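Local coordinates for kirola (Actinidia deliciosa, PDB 4IGX), which is a kiwifruit allergen of the major latex protein family, of uncertain physiological role, and probably binds small hydrophobic ligands in the internal cavity of a Bet v 1-like fold, at residues K70-A75 with K86-D91; T98-V103 with T117-K122; V37-V42 with F58-D63. All coordinates share one frame; numbering follows the deposited sequence.

Interaction 1 of 3, residues K70-A75 with K86-D91; sequences KDIVEA and KIVEGD
Lys-70 and Glu-89 lie side by side and point the same way from an antiparallel hydrogen-bonded pair. The lysine CB rests against Glu-89 CB at 3.8 Å. With CG anti to the backbone N (chi1 -178°) and the rest of the chain extended, CG passes Val-88 CG2, CD and CE run beside the carboxylate, and NZ reaches Glu-89 OE2 at 3.4 Å, a salt bridge whose hydrogen bond is long and weak.

The backbone explains why two residues of strand 82-88 and its continuation attend one lysine. Val-88 and Glu-89 both face Lys-70 in a classic beta bulge. Val-88 N gives Lys-70 O a short bond of 2.7 Å, nearly along the C=O axis, whereas Glu-89 N adds only a weak one. Lys-70 N returns a bond to Glu-89 O. Regular pairing follows at Asp-71 with Ile-87 and at Ile-72 with Lys-86, the latter two exchanging bonds in the carbonyl plane, before a second classic bulge sets Glu-74 and Ala-75 against Thr-84.

On the lysine side of the sheet, the Ile-72 side chain crosses that of Val-88 at about a right angle, Ile-72 CD1 meeting Val-88 CG1 at 3.6 Å; farther along, Glu-74 CG packs on Lys-86 CB. On the other face Asp-71 and Ile-87 run alongside each other, with Asp-71 OD1 only 3.4 Å from Ile-87 CG1. That oxygen is buried without a polar partner in the model, while OD2 bonds an unidentified ligand, probably from the crystallisation liquor.

This central hairpin of the Bet v 1 fold thus separates two chemistries. Aliphatic stems and one salt bridge cover the outer face, where solvent probably shares the charges of Lys-70 and Glu-89; inside, a carboxylate among apolar groups would probably have a raised pKa unless its ligand compensates.

Interaction 2 of 3, residues T98-V103 with T117-K122; sequences TFIIIV and TFHYEK
Between Thr-98 and Ile-102 of one strand and Thr-117 and Glu-121 of the other, the backbones run antiparallel, 175° between their directions, in unbroken register, with three hydrogen-bonded pairs alternating with two non-hydrogen-bonded ones. Only the end bond, Thr-98 N to Glu-121 O, is weak. At the other end Ile-102 N to Thr-117 O and Thr-117 N to Ile-102 O are both 2.8 Å.

Phe-99, Phe-118 and Tyr-120 form an aromatic cluster on the inner face. The Phe-99 ring brings CE2 over one face of Phe-118, 3.6 Å from its CG, and the two ring planes meet obliquely at 57°. Toward Tyr-120 it presents CD1, 3.6 Å from Tyr-120 CB; these two rings are nearly parallel but slid so far apart that they barely overlap. The tyrosine CG sits between its backbone N and carbonyl carbon (chi1 54°), an orientation that leads the ring away from the facing strand, and its hydroxyl bonds Glu-129. Ile-101 completes the row, lying alongside Phe-118 with Ile-101 CG1 3.9 Å from Phe-118 CD1. Leu-133 of helix 131-148 touches both phenylalanines.

On the opposite face the side chains are smaller or polar. Ile-102 CD1 comes up to the edge of the His-119 ring, 3.4 Å from NE2, while the CG2 of Thr-117, two residues back on the histidine's own strand, lies over one face of that ring, toward its rim.

The hairpin therefore has unlike sides: apolar packing holds the two strands together on the inner face while offering the long C-terminal helix of the Bet v 1 fold an apolar surface, and the outer face mixes threonine, histidine and glutamate with isoleucine.

Interaction 3 of 3, residues V37-V42 with F58-D63; sequences VNIQGV and FKYTID
Ile-39 CD1 presses on Tyr-60 CB at 3.5 Å, on the buried side of the pairing between 37-42 and 58-63. Val-42 and Phe-58 lie side by side on that same face, with Val-42 CG1 4.1 Å from Phe-58 CE1. Phe-136 of helix 131-148 meets both Ile-39 and Tyr-60, and Ile-31 of the short helix 31-34 touches Ile-39, Val-42 and Phe-58; Ile-39, Val-42 and Tyr-60 are buried.

The other side is polar and more open. Gln-40 bends at chi2 (69°), and its side chain and that of Thr-61 cross at about a right angle; Thr-61 OG1 donates to Gln-40 OE1 over 2.6 Å, from above the carbonyl plane. NE2 bonds Pro-36 O. Exposed Lys-59 runs past Gly-41, its CD 4.2 Å from the glycine CA.

Between the two sides, Lys-59 O accepts Gln-40 N at 2.8 Å and Gly-41 N at 3.2 Å, from the same face of its plane. This two-to-one pairing is the signature of a classic beta bulge, here bending an outermost strand as it enters the curved antiparallel sheet of the Bet v 1 fold.

All three interactions pair neighbouring strands of one antiparallel sheet, each within a hairpin. No touching residue of interaction 2 is exposed; interaction 3 combines five buried with three exposed residues, and interaction 1 is mostly intermediate. Interactions 1 and 2 meet directly: Ile-87 N probably bonds Phe-99 O, and Ile-87 CD1 packs on Ile-101 CD1. Interaction 3 reaches interaction 1 through Phe-58 CE2 beside Asp-71 OD2, but stays about 7 Å from interaction 2 at the nearest atoms. Helix 131-148 packs on both 98-103/117-122 and 37-42/58-63. Interaction 2 is regular and aromatic inside, whereas interactions 1 and 3 are bulged, one with a charged outer pair, the other with an amide-hydroxyl bond at the sheet's margin.

Interaction 1 of 3, residues K70-A75 with K86-D91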
# COMPACT_ATOMS: atom_id res chain seq x y z
N LYS A 70 -2.88 -3.09 -10.76
CA LYS A 70 -3.40 -1.81 -11.20
C LYS A 70 -4.43 -1.39 -10.17
O LYS A 70 -5.35 -2.15 -9.85
CB LYS A 70 -4.02 -1.92 -12.58
CG LYS A 70 -4.54 -0.64 -13.16
CD LYS A 70 -4.85 -0.88 -14.64
CE LYS A 70 -5.85 0.07 -15.21
NZ LYS A 70 -6.23 -0.37 -16.61
N ASP A 71 -4.25 -0.17 -9.66
CA ASP A 71 -4.97 0.30 -8.48
C ASP A 71 -5.73 1.57 -8.84
O ASP A 71 -5.23 2.40 -9.59
CB ASP A 71 -3.98 0.66 -7.34
CG ASP A 71 -3.42 -0.55 -6.61
OD1 ASP A 71 -3.43 -1.69 -7.15
OD2 ASP A 71 -2.94 -0.37 -5.45
N ILE A 72 -6.93 1.72 -8.29
CA ILE A 72 -7.63 2.99 -8.31
C ILE A 72 -7.48 3.60 -6.91
O ILE A 72 -7.60 2.89 -5.91
CB ILE A 72 -9.09 2.76 -8.74
CG1 ILE A 72 -9.08 1.94 -10.03
CG2 ILE A 72 -9.82 4.07 -8.95
CD1 ILE A 72 -10.45 1.75 -10.77
N VAL A 73 -7.10 4.87 -6.82
CA VAL A 73 -7.12 5.57 -5.52
C VAL A 73 -8.57 5.92 -5.18
O VAL A 73 -9.18 6.77 -5.85
CB VAL A 73 -6.28 6.83 -5.52
CG1 VAL A 73 -6.39 7.57 -4.13
CG2 VAL A 73 -4.82 6.49 -5.88
N GLU A 74 -9.13 5.26 -4.16
CA GLU A 74 -10.57 5.38 -3.88
C GLU A 74 -10.89 6.28 -2.71
O GLU A 74 -12.03 6.64 -2.53
CB GLU A 74 -11.20 4.01 -3.60
CG GLU A 74 -11.21 3.07 -4.79
CD GLU A 74 -12.23 3.45 -5.85
OE1 GLU A 74 -12.88 4.50 -5.69
OE2 GLU A 74 -12.39 2.71 -6.85
N ALA A 75 -9.89 6.65 -1.92
CA ALA A 75 -10.14 7.55 -0.80
C ALA A 75 -8.84 8.16 -0.36
O ALA A 75 -7.78 7.50 -0.36
CB ALA A 75 -10.80 6.79 0.37
N LYS A 86 -7.80 0.54 -4.34
CA LYS A 86 -8.51 -0.66 -4.73
C LYS A 86 -7.80 -1.33 -5.89
O LYS A 86 -7.56 -0.69 -6.90
CB LYS A 86 -9.92 -0.31 -5.16
CG LYS A 86 -10.73 -1.47 -5.74
CD LYS A 86 -12.11 -1.00 -6.04
CE LYS A 86 -12.86 -1.97 -6.87
NZ LYS A 86 -14.23 -1.40 -7.08
N ILE A 87 -7.52 -2.63 -5.78
CA ILE A 87 -6.80 -3.33 -6.83
C ILE A 87 -7.81 -3.80 -7.87
O ILE A 87 -8.74 -4.51 -7.54
CB ILE A 87 -6.03 -4.55 -6.30
CG1 ILE A 87 -4.88 -4.15 -5.35
CG2 ILE A 87 -5.40 -5.28 -7.46
CD1 ILE A 87 -5.26 -3.71 -4.02
N VAL A 88 -7.63 -3.39 -9.11
CA VAL A 88 -8.56 -3.81 -10.17
C VAL A 88 -7.95 -4.84 -11.09
O VAL A 88 -8.67 -5.62 -11.65
CB VAL A 88 -9.13 -2.61 -10.98
CG1 VAL A 88 -9.92 -1.70 -10.04
CG2 VAL A 88 -8.03 -1.82 -11.74
N GLU A 89 -6.64 -4.88 -11.22
CA GLU A 89 -6.03 -5.85 -12.13
C GLU A 89 -4.74 -6.34 -11.59
O GLU A 89 -4.04 -5.60 -10.87
CB GLU A 89 -5.68 -5.20 -13.46
CG GLU A 89 -6.71 -5.36 -14.54
CD GLU A 89 -6.34 -4.56 -15.76
OE1 GLU A 89 -5.26 -4.82 -16.34
OE2 GLU A 89 -7.11 -3.66 -16.14
N GLY A 90 -4.40 -7.56 -11.97
CA GLY A 90 -3.10 -8.10 -11.68
C GLY A 90 -3.12 -9.35 -10.86
O GLY A 90 -4.16 -9.91 -10.56
N ASP A 91 -1.93 -9.78 -10.48
CA ASP A 91 -1.72 -11.06 -9.83
C ASP A 91 -2.66 -11.35 -8.66
O ASP A 91 -3.20 -12.44 -8.55
CB ASP A 91 -0.25 -11.16 -9.43
CG ASP A 91 0.67 -11.17 -10.64
OD1 ASP A 91 0.96 -12.28 -11.15
OD2 ASP A 91 1.07 -10.08 -11.13

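Interaction 2 of 3, residues T98-V103 with T117-K122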
# COMPACT_ATOMS: atom_id res chain seq x y z
N THR A 98 -12.12 -9.18 -4.79
CA THR A 98 -12.02 -7.81 -4.35
C THR A 98 -10.84 -7.73 -3.42
O THR A 98 -10.61 -8.67 -2.64
CB THR A 98 -13.24 -7.46 -3.51
OG1 THR A 98 -14.40 -7.61 -4.33
CG2 THR A 98 -13.15 -6.03 -2.96
N PHE A 99 -10.11 -6.62 -3.51
CA PHE A 99 -8.97 -6.36 -2.63
C PHE A 99 -8.76 -4.86 -2.43
O PHE A 99 -8.45 -4.16 -3.38
CB PHE A 99 -7.67 -7.00 -3.13
CG PHE A 99 -6.73 -7.39 -2.02
CD1 PHE A 99 -6.55 -8.72 -1.67
CD2 PHE A 99 -6.05 -6.42 -1.29
CE1 PHE A 99 -5.70 -9.07 -0.63
CE2 PHE A 99 -5.20 -6.78 -0.24
CZ PHE A 99 -5.03 -8.09 0.08
N ILE A 100 -8.90 -4.42 -1.19
CA ILE A 100 -8.76 -3.00 -0.80
C ILE A 100 -7.64 -2.82 0.20
O ILE A 100 -7.60 -3.50 1.20
CB ILE A 100 -10.05 -2.49 -0.14
CG1 ILE A 100 -11.25 -2.64 -1.10
CG2 ILE A 100 -9.89 -1.06 0.37
CD1 ILE A 100 -11.20 -1.69 -2.26
N ILE A 101 -6.74 -1.88 -0.06
CA ILE A 101 -5.63 -1.62 0.82
C ILE A 101 -5.79 -0.21 1.32
O ILE A 101 -5.92 0.75 0.53
CB ILE A 101 -4.24 -1.77 0.15
CG1 ILE A 101 -4.11 -3.18 -0.43
CG2 ILE A 101 -3.13 -1.48 1.17
CD1 ILE A 101 -2.91 -3.40 -1.27
N ILE A 102 -5.83 -0.09 2.64
CA ILE A 102 -5.88 1.21 3.28
C ILE A 102 -4.58 1.35 4.05
O ILE A 102 -4.17 0.42 4.75
CB ILE A 102 -7.08 1.28 4.24
CG1 ILE A 102 -8.36 0.95 3.47
CG2 ILE A 102 -7.17 2.64 4.95
CD1 ILE A 102 -9.53 0.73 4.37
N VAL A 103 -3.91 2.50 3.90
CA VAL A 103 -2.72 2.82 4.71
C VAL A 103 -3.07 4.01 5.57
O VAL A 103 -3.64 4.95 5.05
CB VAL A 103 -1.54 3.23 3.81
CG1 VAL A 103 -0.26 3.25 4.60
CG2 VAL A 103 -1.43 2.28 2.60
N THR A 117 -4.40 -1.92 6.35
CA THR A 117 -5.65 -2.68 6.39
C THR A 117 -5.94 -3.27 5.00
O THR A 117 -5.92 -2.58 3.98
CB THR A 117 -6.83 -1.81 6.88
OG1 THR A 117 -6.50 -1.17 8.11
CG2 THR A 117 -8.07 -2.64 7.13
N PHE A 118 -6.19 -4.57 4.98
CA PHE A 118 -6.69 -5.25 3.79
C PHE A 118 -8.14 -5.60 4.09
O PHE A 118 -8.40 -6.18 5.14
CB PHE A 118 -5.93 -6.55 3.44
CG PHE A 118 -4.40 -6.40 3.24
CD1 PHE A 118 -3.81 -5.19 2.92
CD2 PHE A 118 -3.58 -7.52 3.35
CE1 PHE A 118 -2.41 -5.08 2.74
CE2 PHE A 118 -2.20 -7.43 3.18
CZ PHE A 118 -1.61 -6.21 2.86
N HIS A 119 -9.05 -5.19 3.20
CA HIS A 119 -10.40 -5.76 3.07
C HIS A 119 -10.42 -6.53 1.72
O HIS A 119 -10.10 -5.96 0.66
CB HIS A 119 -11.51 -4.68 2.95
CG HIS A 119 -11.54 -3.65 4.03
ND1 HIS A 119 -12.00 -3.92 5.30
CD2 HIS A 119 -11.27 -2.32 4.01
CE1 HIS A 119 -11.95 -2.81 6.03
NE2 HIS A 119 -11.52 -1.83 5.27
N TYR A 120 -10.83 -7.80 1.76
CA TYR A 120 -10.76 -8.63 0.59
C TYR A 120 -11.88 -9.66 0.53
O TYR A 120 -12.45 -10.02 1.53
CB TYR A 120 -9.39 -9.30 0.53
CG TYR A 120 -9.01 -10.07 1.78
CD1 TYR A 120 -9.20 -11.44 1.85
CD2 TYR A 120 -8.46 -9.42 2.87
CE1 TYR A 120 -8.86 -12.12 2.97
CE2 TYR A 120 -8.13 -10.09 4.00
CZ TYR A 120 -8.32 -11.45 4.05
OH TYR A 120 -7.97 -12.13 5.19
N GLU A 121 -12.20 -10.11 -0.67
CA GLU A 121 -13.10 -11.24 -0.84
C GLU A 121 -12.33 -12.26 -1.68
O GLU A 121 -11.81 -11.92 -2.74
CB GLU A 121 -14.42 -10.81 -1.48
CG GLU A 121 -15.64 -11.74 -1.13
CD GLU A 121 -16.99 -11.27 -1.75
OE1 GLU A 121 -17.11 -10.10 -2.18
OE2 GLU A 121 -17.94 -12.09 -1.81
N LYS A 122 -12.19 -13.47 -1.17
CA LYS A 122 -11.54 -14.56 -1.91
C LYS A 122 -12.43 -15.09 -3.06
O LYS A 122 -13.66 -15.14 -2.92
CB LYS A 122 -11.26 -15.75 -0.98
CG LYS A 122 -10.38 -15.48 0.23
CD LYS A 122 -10.38 -16.72 1.08
CE LYS A 122 -9.57 -16.59 2.35
NZ LYS A 122 -9.56 -17.92 3.03

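Interaction 3 of 3, residues V37-V42 with F58-D63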
# COMPACT_ATOMS: atom_id res chain seq x y z
N VAL A 37 14.12 -2.78 -3.96
CA VAL A 37 14.12 -4.21 -3.94
C VAL A 37 12.71 -4.75 -4.09
O VAL A 37 12.51 -5.77 -4.66
CB VAL A 37 14.77 -4.72 -2.65
CG1 VAL A 37 14.45 -6.11 -2.39
CG2 VAL A 37 16.23 -4.53 -2.70
N ASN A 38 11.74 -4.01 -3.59
CA ASN A 38 10.38 -4.47 -3.57
C ASN A 38 9.51 -3.94 -4.68
O ASN A 38 8.70 -4.65 -5.20
CB ASN A 38 9.74 -4.13 -2.24
CG ASN A 38 9.92 -5.20 -1.24
OD1 ASN A 38 10.59 -6.15 -1.49
ND2 ASN A 38 9.33 -5.04 -0.09
N ILE A 39 9.70 -2.69 -5.02
CA ILE A 39 8.92 -2.00 -6.00
C ILE A 39 9.83 -1.49 -7.11
O ILE A 39 10.67 -0.70 -6.86
CB ILE A 39 8.21 -0.80 -5.37
CG1 ILE A 39 7.32 -1.21 -4.20
CG2 ILE A 39 7.45 -0.06 -6.37
CD1 ILE A 39 6.53 -2.37 -4.38
N GLN A 40 9.64 -1.97 -8.32
CA GLN A 40 10.38 -1.54 -9.48
C GLN A 40 9.67 -0.37 -10.22
O GLN A 40 10.31 0.43 -10.88
CB GLN A 40 10.59 -2.74 -10.43
CG GLN A 40 11.57 -3.82 -9.88
CD GLN A 40 11.02 -4.59 -8.67
OE1 GLN A 40 10.05 -5.35 -8.79
NE2 GLN A 40 11.64 -4.40 -7.50
N GLY A 41 8.36 -0.26 -10.09
CA GLY A 41 7.61 0.77 -10.81
C GLY A 41 6.30 1.20 -10.17
O GLY A 41 5.60 0.40 -9.54
N VAL A 42 6.01 2.49 -10.32
CA VAL A 42 4.78 3.11 -9.88
C VAL A 42 4.49 4.13 -10.97
O VAL A 42 5.08 5.22 -10.97
CB VAL A 42 4.96 3.85 -8.55
CG1 VAL A 42 3.60 4.39 -8.07
CG2 VAL A 42 5.66 2.95 -7.46
N PHE A 58 1.52 -0.66 -10.46
CA PHE A 58 2.65 -1.10 -9.67
C PHE A 58 3.32 -2.30 -10.28
O PHE A 58 2.64 -3.26 -10.66
CB PHE A 58 2.17 -1.52 -8.31
CG PHE A 58 1.70 -0.42 -7.47
CD1 PHE A 58 2.59 0.25 -6.65
CD2 PHE A 58 0.36 -0.07 -7.45
CE1 PHE A 58 2.14 1.28 -5.81
CE2 PHE A 58 -0.10 0.95 -6.64
CZ PHE A 58 0.79 1.64 -5.81
N LYS A 59 4.65 -2.24 -10.33
CA LYS A 59 5.51 -3.39 -10.65
C LYS A 59 6.28 -3.73 -9.37
O LYS A 59 6.99 -2.88 -8.78
CB LYS A 59 6.49 -3.05 -11.78
CG LYS A 59 5.83 -2.71 -13.13
CD LYS A 59 6.66 -1.72 -14.01
CE LYS A 59 7.96 -2.33 -14.55
NZ LYS A 59 8.95 -1.27 -15.02
N TYR A 60 6.10 -4.96 -8.92
CA TYR A 60 6.73 -5.39 -7.70
C TYR A 60 7.15 -6.85 -7.75
O TYR A 60 6.79 -7.61 -8.68
CB TYR A 60 5.83 -5.04 -6.50
CG TYR A 60 4.54 -5.81 -6.40
CD1 TYR A 60 4.44 -6.91 -5.55
CD2 TYR A 60 3.41 -5.47 -7.17
CE1 TYR A 60 3.26 -7.65 -5.45
CE2 TYR A 60 2.21 -6.24 -7.08
CZ TYR A 60 2.16 -7.32 -6.20
OH TYR A 60 1.04 -8.11 -6.05
N THR A 61 7.92 -7.23 -6.75
CA THR A 61 8.51 -8.55 -6.64
C THR A 61 8.36 -9.08 -5.23
O THR A 61 8.81 -8.46 -4.27
CB THR A 61 10.00 -8.50 -7.00
OG1 THR A 61 10.12 -7.91 -8.30
CG2 THR A 61 10.66 -9.90 -7.03
N ILE A 62 7.68 -10.21 -5.11
CA ILE A 62 7.52 -10.89 -3.83
C ILE A 62 8.25 -12.22 -3.93
O ILE A 62 8.05 -12.98 -4.88
CB ILE A 62 6.03 -11.14 -3.48
CG1 ILE A 62 5.28 -9.84 -3.26
CG2 ILE A 62 5.92 -11.88 -2.18
CD1 ILE A 62 3.98 -10.01 -2.41
N ASP A 63 9.13 -12.47 -2.96
CA ASP A 63 9.89 -13.74 -2.87
C ASP A 63 10.57 -14.01 -4.21
O ASP A 63 10.54 -15.12 -4.74
CB ASP A 63 8.96 -14.91 -2.47
CG ASP A 63 8.05 -14.58 -1.23
OD1 ASP A 63 8.44 -13.76 -0.35
OD2 ASP A 63 6.94 -15.18 -1.14